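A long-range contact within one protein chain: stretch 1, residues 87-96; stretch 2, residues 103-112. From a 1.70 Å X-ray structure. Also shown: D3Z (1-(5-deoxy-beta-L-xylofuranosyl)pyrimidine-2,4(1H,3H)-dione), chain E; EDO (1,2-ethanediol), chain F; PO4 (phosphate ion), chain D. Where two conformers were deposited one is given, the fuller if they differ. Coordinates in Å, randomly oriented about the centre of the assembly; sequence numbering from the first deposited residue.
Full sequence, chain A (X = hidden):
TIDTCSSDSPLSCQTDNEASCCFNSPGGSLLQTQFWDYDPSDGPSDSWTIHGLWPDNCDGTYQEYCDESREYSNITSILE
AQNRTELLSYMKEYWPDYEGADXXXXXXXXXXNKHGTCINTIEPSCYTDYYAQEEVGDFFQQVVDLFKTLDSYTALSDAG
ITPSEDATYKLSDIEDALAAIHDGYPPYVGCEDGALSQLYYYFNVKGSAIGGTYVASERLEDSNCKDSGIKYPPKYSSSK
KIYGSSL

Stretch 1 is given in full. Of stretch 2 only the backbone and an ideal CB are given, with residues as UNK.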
ATOM      1  N   LEU A  87     -16.519  -0.412   1.761  1.00 19.91           N
ATOM      2  CA  LEU A  87     -15.173  -0.702   1.349  1.00 20.64           C
ATOM      3  C   LEU A  87     -15.057  -0.903  -0.159  1.00 19.33           C
ATOM      4  O   LEU A  87     -14.156  -0.333  -0.773  1.00 16.70           O
ATOM      5  CB  LEU A  87     -14.630  -1.958   2.056  1.00 18.43           C
ATOM      6  CG  LEU A  87     -13.277  -2.552   1.647  1.00 19.39           C
ATOM      7  CD1 LEU A  87     -12.126  -1.557   1.975  1.00 15.83           C
ATOM      8  CD2 LEU A  87     -13.066  -3.828   2.376  1.00 17.76           C
ATOM      9  N   LEU A  88     -15.966  -1.705  -0.745  1.00 19.27           N
ATOM     10  CA  LEU A  88     -15.932  -1.914  -2.167  1.00 20.62           C
ATOM     11  C   LEU A  88     -16.146  -0.588  -2.951  1.00 19.80           C
ATOM     12  O   LEU A  88     -15.430  -0.344  -3.905  1.00 18.43           O
ATOM     13  CB  LEU A  88     -16.931  -2.995  -2.594  1.00 19.94           C
ATOM     14  CG  LEU A  88     -17.061  -3.468  -4.038  1.00 22.38           C
ATOM     15  CD1 LEU A  88     -15.776  -4.013  -4.685  1.00 22.92           C
ATOM     16  CD2 LEU A  88     -18.193  -4.572  -4.073  1.00 23.35           C
ATOM     17  N   SER A  89     -17.077   0.256  -2.509  1.00 19.98           N
ATOM     18  CA  SER A  89     -17.336   1.586  -3.093  1.00 20.26           C
ATOM     19  C   SER A  89     -16.071   2.469  -3.025  1.00 19.56           C
ATOM     20  O   SER A  89     -15.655   3.095  -4.026  1.00 19.61           O
ATOM     21  CB  SER A  89     -18.450   2.297  -2.315  1.00 20.77           C
ATOM     22  OG  SER A  89     -19.702   1.681  -2.526  1.00 26.29           O
ATOM     23  N   TYR A  90     -15.462   2.476  -1.850  1.00 19.24           N
ATOM     24  CA  TYR A  90     -14.218   3.166  -1.648  1.00 18.92           C
ATOM     25  C   TYR A  90     -13.086   2.597  -2.570  1.00 17.49           C
ATOM     26  O   TYR A  90     -12.299   3.367  -3.141  1.00 17.87           O
ATOM     27  CB  TYR A  90     -13.807   3.149  -0.172  1.00 18.90           C
ATOM     28  CG  TYR A  90     -12.548   3.941   0.140  1.00 17.34           C
ATOM     29  CD1 TYR A  90     -12.623   5.210   0.698  1.00 18.43           C
ATOM     30  CD2 TYR A  90     -11.274   3.385  -0.054  1.00 19.76           C
ATOM     31  CE1 TYR A  90     -11.471   5.945   0.974  1.00 19.57           C
ATOM     32  CE2 TYR A  90     -10.104   4.123   0.194  1.00 17.17           C
ATOM     33  CZ  TYR A  90     -10.229   5.394   0.721  1.00 18.30           C
ATOM     34  OH  TYR A  90      -9.121   6.126   1.016  1.00 22.12           O
ATOM     35  N   MET A  91     -12.977   1.277  -2.705  1.00 17.42           N
ATOM     36  CA  MET A  91     -11.993   0.728  -3.598  1.00 17.52           C
ATOM     37  C   MET A  91     -12.166   1.105  -5.069  1.00 17.23           C
ATOM     38  O   MET A  91     -11.159   1.308  -5.820  1.00 16.49           O
ATOM     39  CB  MET A  91     -11.909  -0.781  -3.440  1.00 15.62           C
ATOM     40  CG  MET A  91     -11.367  -1.224  -2.077  1.00 16.77           C
ATOM     41  SD  MET A  91     -11.589  -2.984  -1.805  1.00 17.11           S
ATOM     42  CE  MET A  91     -10.990  -3.737  -3.352  1.00 18.54           C
ATOM     43  N   LYS A  92     -13.418   1.162  -5.520  1.00 17.11           N
ATOM     44  CA  LYS A  92     -13.697   1.660  -6.847  1.00 18.67           C
ATOM     45  C   LYS A  92     -13.178   3.086  -7.091  1.00 17.67           C
ATOM     46  O   LYS A  92     -12.687   3.397  -8.178  1.00 17.69           O
ATOM     47  CB  LYS A  92     -15.196   1.610  -7.099  1.00 18.52           C
ATOM     48  CG  LYS A  92     -15.703   0.205  -7.307  1.00 20.51           C
ATOM     49  CD  LYS A  92     -17.228   0.200  -7.410  1.00 21.93           C
ATOM     50  CE  LYS A  92     -17.857  -1.202  -7.528  1.00 25.97           C
ATOM     51  NZ  LYS A  92     -19.302  -1.310  -7.063  1.00 27.88           N
ATOM     52  N   GLU A  93     -13.248   3.924  -6.059  1.00 18.39           N
ATOM     53  CA  GLU A  93     -12.820   5.314  -6.121  1.00 17.96           C
ATOM     54  C   GLU A  93     -11.286   5.500  -5.960  1.00 17.85           C
ATOM     55  O   GLU A  93     -10.656   6.175  -6.775  1.00 16.50           O
ATOM     56  CB  GLU A  93     -13.587   6.135  -5.067  1.00 18.60           C
ATOM     57  CG  GLU A  93     -13.103   7.557  -4.933  1.00 18.28           C
ATOM     58  CD  GLU A  93     -13.210   8.397  -6.218  1.00 19.92           C
ATOM     59  OE1 GLU A  93     -13.853   7.984  -7.170  1.00 20.65           O
ATOM     60  OE2 GLU A  93     -12.591   9.441  -6.261  1.00 17.56           O
ATOM     61  N   TYR A  94     -10.726   4.816  -4.961  1.00 16.44           N
ATOM     62  CA  TYR A  94      -9.365   5.039  -4.491  1.00 17.07           C
ATOM     63  C   TYR A  94      -8.396   3.898  -4.775  1.00 16.85           C
ATOM     64  O   TYR A  94      -7.222   4.102  -4.623  1.00 16.97           O
ATOM     65  CB  TYR A  94      -9.333   5.450  -3.007  1.00 18.20           C
ATOM     66  CG  TYR A  94      -9.912   6.821  -2.678  1.00 19.45           C
ATOM     67  CD1 TYR A  94      -9.162   7.973  -2.831  1.00 21.15           C
ATOM     68  CD2 TYR A  94     -11.178   6.949  -2.120  1.00 16.50           C
ATOM     69  CE1 TYR A  94      -9.697   9.212  -2.509  1.00 20.15           C
ATOM     70  CE2 TYR A  94     -11.722   8.184  -1.841  1.00 16.28           C
ATOM     71  CZ  TYR A  94     -10.972   9.309  -2.025  1.00 17.99           C
ATOM     72  OH  TYR A  94     -11.497  10.554  -1.745  1.00 18.73           O
ATOM     73  N   TRP A  95      -8.894   2.753  -5.243  1.00 15.55           N
ATOM     74  CA  TRP A  95      -8.059   1.646  -5.684  1.00 16.32           C
ATOM     75  C   TRP A  95      -8.438   1.239  -7.136  1.00 16.68           C
ATOM     76  O   TRP A  95      -8.486   0.056  -7.513  1.00 17.39           O
ATOM     77  CB  TRP A  95      -8.206   0.508  -4.714  1.00 14.71           C
ATOM     78  CG  TRP A  95      -7.113  -0.469  -4.732  1.00 13.68           C
ATOM     79  CD1 TRP A  95      -6.242  -0.736  -5.748  1.00 14.95           C
ATOM     80  CD2 TRP A  95      -6.776  -1.366  -3.669  1.00 15.20           C
ATOM     81  NE1 TRP A  95      -5.367  -1.719  -5.391  1.00 12.41           N
ATOM     82  CE2 TRP A  95      -5.680  -2.142  -4.125  1.00 12.00           C
ATOM     83  CE3 TRP A  95      -7.312  -1.603  -2.373  1.00 14.15           C
ATOM     84  CZ2 TRP A  95      -5.062  -3.116  -3.307  1.00 13.90           C
ATOM     85  CZ3 TRP A  95      -6.680  -2.567  -1.552  1.00 15.35           C
ATOM     86  CH2 TRP A  95      -5.620  -3.342  -2.058  1.00 15.95           C
ATOM     87  N   PRO A  96      -8.595   2.237  -8.016  1.00 16.76           N
ATOM     88  CA  PRO A  96      -8.976   1.893  -9.368  1.00 17.72           C
ATOM     89  C   PRO A  96      -7.837   1.263 -10.215  1.00 16.87           C
ATOM     90  O   PRO A  96      -6.622   1.505  -9.967  1.00 17.87           O
ATOM     91  CB  PRO A  96      -9.382   3.243  -9.942  1.00 16.52           C
ATOM     92  CG  PRO A  96      -8.416   4.224  -9.324  1.00 17.11           C
ATOM     93  CD  PRO A  96      -8.328   3.673  -7.891  1.00 16.48           C
ATOM     94  N   UNK A 103     -11.761  -3.447 -15.105  1.00 21.48           N
ATOM     95  CA  UNK A 103     -10.496  -4.109 -14.820  1.00 20.83           C
ATOM     96  C   UNK A 103     -10.149  -4.076 -13.313  1.00 19.30           C
ATOM     97  O   UNK A 103      -9.189  -4.705 -12.909  1.00 17.36           O
ATOM     98  CB  UNK A 103      -9.379  -3.450 -15.631  1.00 20.83           C
ATOM     99  N   UNK A 104     -10.921  -3.353 -12.505  1.00 18.29           N
ATOM    100  CA  UNK A 104     -10.697  -3.356 -11.037  1.00 17.55           C
ATOM    101  C   UNK A 104     -10.542  -4.782 -10.472  1.00 17.22           C
ATOM    102  O   UNK A 104      -9.591  -5.054  -9.745  1.00 17.69           O
ATOM    103  CB  UNK A 104     -11.859  -2.654 -10.331  1.00 17.55           C
ATOM    104  N   UNK A 105     -11.457  -5.686 -10.831  1.00 16.72           N
ATOM    105  CA  UNK A 105     -11.497  -7.033 -10.303  1.00 16.56           C
ATOM    106  C   UNK A 105     -10.184  -7.756 -10.510  1.00 16.67           C
ATOM    107  O   UNK A 105      -9.610  -8.313  -9.542  1.00 16.35           O
ATOM    108  CB  UNK A 105     -12.637  -7.822 -10.951  1.00 16.56           C
ATOM    109  N   UNK A 106      -9.665  -7.692 -11.749  0.70 16.06           N
ATOM    110  CA  UNK A 106      -8.392  -8.356 -12.095  0.70 16.14           C
ATOM    111  C   UNK A 106      -7.247  -7.776 -11.280  0.70 15.04           C
ATOM    112  O   UNK A 106      -6.393  -8.510 -10.821  0.70 14.98           O
ATOM    113  CB  UNK A 106      -8.093  -8.213 -13.589  0.70 16.14           C
ATOM    114  N   UNK A 107      -7.261  -6.468 -11.083  1.00 15.64           N
ATOM    115  CA  UNK A 107      -6.203  -5.755 -10.339  1.00 16.13           C
ATOM    116  C   UNK A 107      -6.225  -6.178  -8.868  1.00 16.18           C
ATOM    117  O   UNK A 107      -5.169  -6.473  -8.263  1.00 13.50           O
ATOM    118  CB  UNK A 107      -6.381  -4.240 -10.457  1.00 16.13           C
ATOM    119  N   UNK A 108      -7.417  -6.176  -8.272  1.00 16.30           N
ATOM    120  CA  UNK A 108      -7.573  -6.607  -6.861  1.00 16.93           C
ATOM    121  C   UNK A 108      -7.203  -8.082  -6.645  1.00 15.76           C
ATOM    122  O   UNK A 108      -6.502  -8.456  -5.688  1.00 15.99           O
ATOM    123  CB  UNK A 108      -9.015  -6.379  -6.405  1.00 16.93           C
ATOM    124  N   UNK A 109      -7.645  -8.930  -7.585  1.00 16.26           N
ATOM    125  CA  UNK A 109      -7.152 -10.327  -7.623  1.00 17.67           C
ATOM    126  C   UNK A 109      -5.652 -10.357  -7.598  1.00 17.73           C
ATOM    127  O   UNK A 109      -5.019 -11.082  -6.811  1.00 15.00           O
ATOM    128  CB  UNK A 109      -7.660 -11.061  -8.866  1.00 17.67           C
ATOM    129  N   UNK A 110      -5.039  -9.608  -8.503  1.00 17.30           N
ATOM    130  CA  UNK A 110      -3.559  -9.572  -8.589  1.00 16.58           C
ATOM    131  C   UNK A 110      -2.892  -9.213  -7.272  1.00 14.65           C
ATOM    132  O   UNK A 110      -1.971  -9.892  -6.793  1.00 15.36           O
ATOM    133  CB  UNK A 110      -3.120  -8.567  -9.656  1.00 16.58           C
ATOM    134  N   UNK A 111      -3.349  -8.126  -6.657  1.00 15.45           N
ATOM    135  CA  UNK A 111      -2.753  -7.720  -5.413  1.00 15.81           C
ATOM    136  C   UNK A 111      -2.897  -8.744  -4.269  1.00 15.54           C
ATOM    137  O   UNK A 111      -1.915  -9.041  -3.582  1.00 16.14           O
ATOM    138  CB  UNK A 111      -3.372  -6.387  -4.988  1.00 15.81           C
ATOM    139  N   UNK A 112      -4.092  -9.271  -4.082  1.00 16.68           N
ATOM    140  CA  UNK A 112      -4.348 -10.301  -3.040  1.00 16.22           C
ATOM    141  C   UNK A 112      -3.483 -11.538  -3.357  1.00 16.38           C
ATOM    142  O   UNK A 112      -2.728 -12.049  -2.502  1.00 16.27           O
ATOM    143  CB  UNK A 112      -5.830 -10.677  -2.983  1.00 16.22           C
TER
HETATM  144  N1  D3Z E 252      -1.769  -1.365 -12.994  0.50 41.40           N
HETATM  145  C2  D3Z E 252      -3.151  -1.637 -12.961  0.50 40.68           C
HETATM  146  N3  D3Z E 252      -3.991  -0.707 -12.518  0.50 40.48           N
HETATM  147  C4  D3Z E 252      -3.565   0.480 -12.086  0.50 40.63           C
HETATM  148  C5  D3Z E 252      -2.223   0.750 -12.114  0.50 41.14           C
HETATM  149  C6  D3Z E 252      -1.316  -0.193 -12.577  0.50 41.09           C
HETATM  150  O2  D3Z E 252      -3.609  -2.733 -13.346  0.50 40.41           O
HETATM  151  O4  D3Z E 252      -4.343   1.366 -11.675  0.50 40.47           O
HETATM  152  C1' D3Z E 252      -0.832  -2.357 -13.457  0.50 41.89           C
HETATM  153  C2' D3Z E 252      -1.511  -3.694 -13.241  0.50 44.08           C
HETATM  154  O2' D3Z E 252      -1.833  -4.291 -14.510  0.50 45.72           O
HETATM  155  C3' D3Z E 252      -0.568  -4.502 -12.367  0.50 43.14           C
HETATM  156  C4' D3Z E 252       0.655  -3.638 -12.118  0.50 44.13           C
HETATM  157  O3' D3Z E 252      -1.179  -4.810 -11.124  0.50 43.55           O
HETATM  158  O4' D3Z E 252       0.361  -2.332 -12.653  0.50 44.33           O
HETATM  159  C5' D3Z E 252       0.963  -3.606 -10.626  0.50 43.85           C
HETATM  160  C1  EDO F 253     -12.679   6.707 -11.590  1.00 29.89           C
HETATM  161  O1  EDO F 253     -11.398   6.951 -12.204  1.00 30.05           O
HETATM  162  C2  EDO F 253     -12.454   5.934 -10.290  1.00 26.44           C
HETATM  163  O2  EDO F 253     -11.418   6.517  -9.480  1.00 26.80           O
HETATM  164  P   PO4 D 251       2.838  -5.361  -8.075  1.00 20.80           P
HETATM  165  O1  PO4 D 251       3.921  -6.277  -7.484  1.00 19.13           O
HETATM  166  O2  PO4 D 251       3.530  -4.069  -8.408  1.00 24.44           O
HETATM  167  O3  PO4 D 251       1.703  -5.219  -7.084  1.00 22.57           O
HETATM  168  O4  PO4 D 251       2.349  -6.156  -9.256  1.00 18.37           O

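Nothing of stretch 1 lies within 5.5 Å of the ideal CB at position 103, so almost any polar residue would do; it is Glu103.

At position 104 CA-to-CB points toward stretch 1, with the ideal CB 5.2 Å from Trp95 O and 5.5 Å from Pro96 CA. Nearby is the carbonyl of Lys92, left free where its helix ends. A short polar side chain, Asp, Asn or Ser, could reach this carbonyl through a water. The residue is Asp104. A water donates from its oxygen to both Lys92 O (2.6 Å) and Asp104 OD2 (2.8 Å), while Asp104 OD1 packs 3.7 Å from Pro96 CA.

Positions 105 and 106 are out of reach of stretch 1, and polar residues suit both: they are Glu105 and Ser106.

Position 107 points toward stretch 1, but its ideal CB has nothing within 5.5 Å. A long side chain is needed to reach the indole edge of Trp95; Leu, Met or an aromatic would serve. Phe107, with chi1 t, brings CE2 to 3.5 Å from Trp95 CD1. The edge of Trp95 faces its ring in an offset edge-to-face pair, planes at 87°. Over one face of Phe107 lies N3 of the ligand's pyrimidine.

At position 108 CA-to-CB runs sideways, yet the ideal CB is only 4.5 Å from Met91 CE. Beyond lie Leu88 and Met91, an apolar surface, and also the carbonyl of Trp95, an acceptor just past the helix end. A large flat side chain fits, and one carrying a donor fits best: Trp, perhaps His or Tyr. Trp108, with chi1 m, answers both demands. Its NE1 donates to Trp95 O (2.9 Å, 154°), Met91 CE sits over its five-membered ring, 3.5 Å from the centroid, and Leu88 CD1 touches Trp108 CZ3 at 3.4 Å. Its edge also meets the face of Trp95.

Positions 109 and 110 are out of reach, leaving their identity open to other demands. They are Glu109 and His110, the latter donating from NE2 to phosphate O4 (2.5 Å).

Position 111 points toward stretch 1, its ideal CB 4.0 Å from Trp95 CZ2. Any side chain with aliphatic carbon near its base could pack there, whether its end is polar or not. In Glu111, CB lies 4.1 Å from Trp95 CZ2, and the carboxylate extends toward the phosphate.

Position 112 points sideways and stretch 1 offers it nothing, so its identity is not set by this contact. The end of Trp112 leads away from stretch 1, and its NE1 is hydrogen-bonded elsewhere in the structure.

Stretch 2 103-112: EDESFWEHEW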
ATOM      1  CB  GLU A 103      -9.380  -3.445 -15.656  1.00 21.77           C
ATOM      2  CG  GLU A 103      -9.424  -3.706 -17.160  1.00 25.16           C
ATOM      3  CD  GLU A 103     -10.600  -3.022 -17.870  1.00 32.20           C
ATOM      4  OE1 GLU A 103     -10.750  -1.771 -17.834  1.00 34.31           O
ATOM      5  OE2 GLU A 103     -11.423  -3.757 -18.458  1.00 37.91           O
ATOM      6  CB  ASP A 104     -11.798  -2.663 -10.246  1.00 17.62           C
ATOM      7  CG  ASP A 104     -11.852  -1.191 -10.481  1.00 16.93           C
ATOM      8  OD1 ASP A 104     -10.906  -0.658 -11.147  1.00 13.93           O
ATOM      9  OD2 ASP A 104     -12.849  -0.551 -10.022  1.00 19.97           O
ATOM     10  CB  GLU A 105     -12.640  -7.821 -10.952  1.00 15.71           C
ATOM     11  CG  GLU A 105     -12.712  -9.315 -10.590  1.00 17.92           C
ATOM     12  CD  GLU A 105     -12.741  -9.637  -9.080  1.00 17.03           C
ATOM     13  OE1 GLU A 105     -13.342  -8.890  -8.289  1.00 15.61           O
ATOM     14  OE2 GLU A 105     -12.141 -10.670  -8.666  1.00 20.46           O
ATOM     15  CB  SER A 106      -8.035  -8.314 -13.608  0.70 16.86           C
ATOM     16  OG  SER A 106      -8.385  -7.072 -14.222  0.70 17.31           O
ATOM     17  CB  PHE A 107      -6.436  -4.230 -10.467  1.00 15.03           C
ATOM     18  CG  PHE A 107      -5.370  -3.347  -9.835  1.00 15.05           C
ATOM     19  CD1 PHE A 107      -4.092  -3.743  -9.656  1.00 15.01           C
ATOM     20  CD2 PHE A 107      -5.694  -2.073  -9.461  1.00 13.93           C
ATOM     21  CE1 PHE A 107      -3.137  -2.894  -9.070  1.00 16.63           C
ATOM     22  CE2 PHE A 107      -4.757  -1.201  -8.901  1.00 16.19           C
ATOM     23  CZ  PHE A 107      -3.509  -1.617  -8.678  1.00 13.86           C
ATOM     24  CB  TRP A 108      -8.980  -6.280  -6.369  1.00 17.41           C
ATOM     25  CG  TRP A 108      -9.370  -4.877  -6.509  1.00 16.96           C
ATOM     26  CD1 TRP A 108      -8.535  -3.767  -6.457  1.00 16.80           C
ATOM     27  CD2 TRP A 108     -10.704  -4.360  -6.621  1.00 18.50           C
ATOM     28  NE1 TRP A 108      -9.281  -2.610  -6.586  1.00 15.41           N
ATOM     29  CE2 TRP A 108     -10.607  -2.945  -6.662  1.00 18.90           C
ATOM     30  CE3 TRP A 108     -11.978  -4.957  -6.677  1.00 16.94           C
ATOM     31  CZ2 TRP A 108     -11.696  -2.146  -6.803  1.00 17.74           C
ATOM     32  CZ3 TRP A 108     -13.089  -4.137  -6.823  1.00 16.73           C
ATOM     33  CH2 TRP A 108     -12.940  -2.746  -6.863  1.00 17.24           C
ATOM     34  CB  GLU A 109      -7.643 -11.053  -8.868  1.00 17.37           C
ATOM     35  CG  GLU A 109      -9.130 -11.402  -8.853  1.00 19.56           C
ATOM     36  CD  GLU A 109      -9.625 -11.868 -10.216  1.00 18.97           C
ATOM     37  OE1 GLU A 109      -8.752 -12.221 -11.015  1.00 24.88           O
ATOM     38  OE2 GLU A 109     -10.858 -11.852 -10.474  1.00 19.62           O
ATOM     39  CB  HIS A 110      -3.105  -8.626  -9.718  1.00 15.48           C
ATOM     40  CG  HIS A 110      -1.620  -8.444  -9.784  1.00 17.45           C
ATOM     41  ND1 HIS A 110      -0.777  -9.419 -10.261  1.00 20.79           N
ATOM     42  CD2 HIS A 110      -0.828  -7.412  -9.405  1.00 18.41           C
ATOM     43  CE1 HIS A 110       0.474  -9.015 -10.150  1.00 20.09           C
ATOM     44  NE2 HIS A 110       0.473  -7.784  -9.665  1.00 16.99           N
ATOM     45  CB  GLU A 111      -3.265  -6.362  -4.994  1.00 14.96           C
ATOM     46  CG  GLU A 111      -2.722  -5.228  -5.960  1.00 15.36           C
ATOM     47  CD  GLU A 111      -1.202  -5.143  -6.045  1.00 18.29           C
ATOM     48  OE1 GLU A 111      -0.586  -5.218  -4.969  1.00 15.99           O
ATOM     49  OE2 GLU A 111      -0.636  -4.987  -7.166  1.00 18.95           O
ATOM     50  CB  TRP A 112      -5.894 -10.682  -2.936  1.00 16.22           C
ATOM     51  CG  TRP A 112      -5.959 -11.919  -2.139  1.00 17.21           C
ATOM     52  CD1 TRP A 112      -6.124 -13.195  -2.595  1.00 17.44           C
ATOM     53  CD2 TRP A 112      -5.633 -12.032  -0.748  1.00 17.23           C
ATOM     54  NE1 TRP A 112      -5.999 -14.089  -1.557  1.00 18.49           N
ATOM     55  CE2 TRP A 112      -5.642 -13.401  -0.418  1.00 20.01           C
ATOM     56  CE3 TRP A 112      -5.327 -11.099   0.249  1.00 16.79           C
ATOM     57  CZ2 TRP A 112      -5.374 -13.861   0.872  1.00 17.28           C
ATOM     58  CZ3 TRP A 112      -5.016 -11.564   1.516  1.00 16.91           C
ATOM     59  CH2 TRP A 112      -5.052 -12.927   1.813  1.00 17.77           C
TER
HETATM   60  O   HOH W   1     -13.062   2.158 -10.469  1.00 20.07           O
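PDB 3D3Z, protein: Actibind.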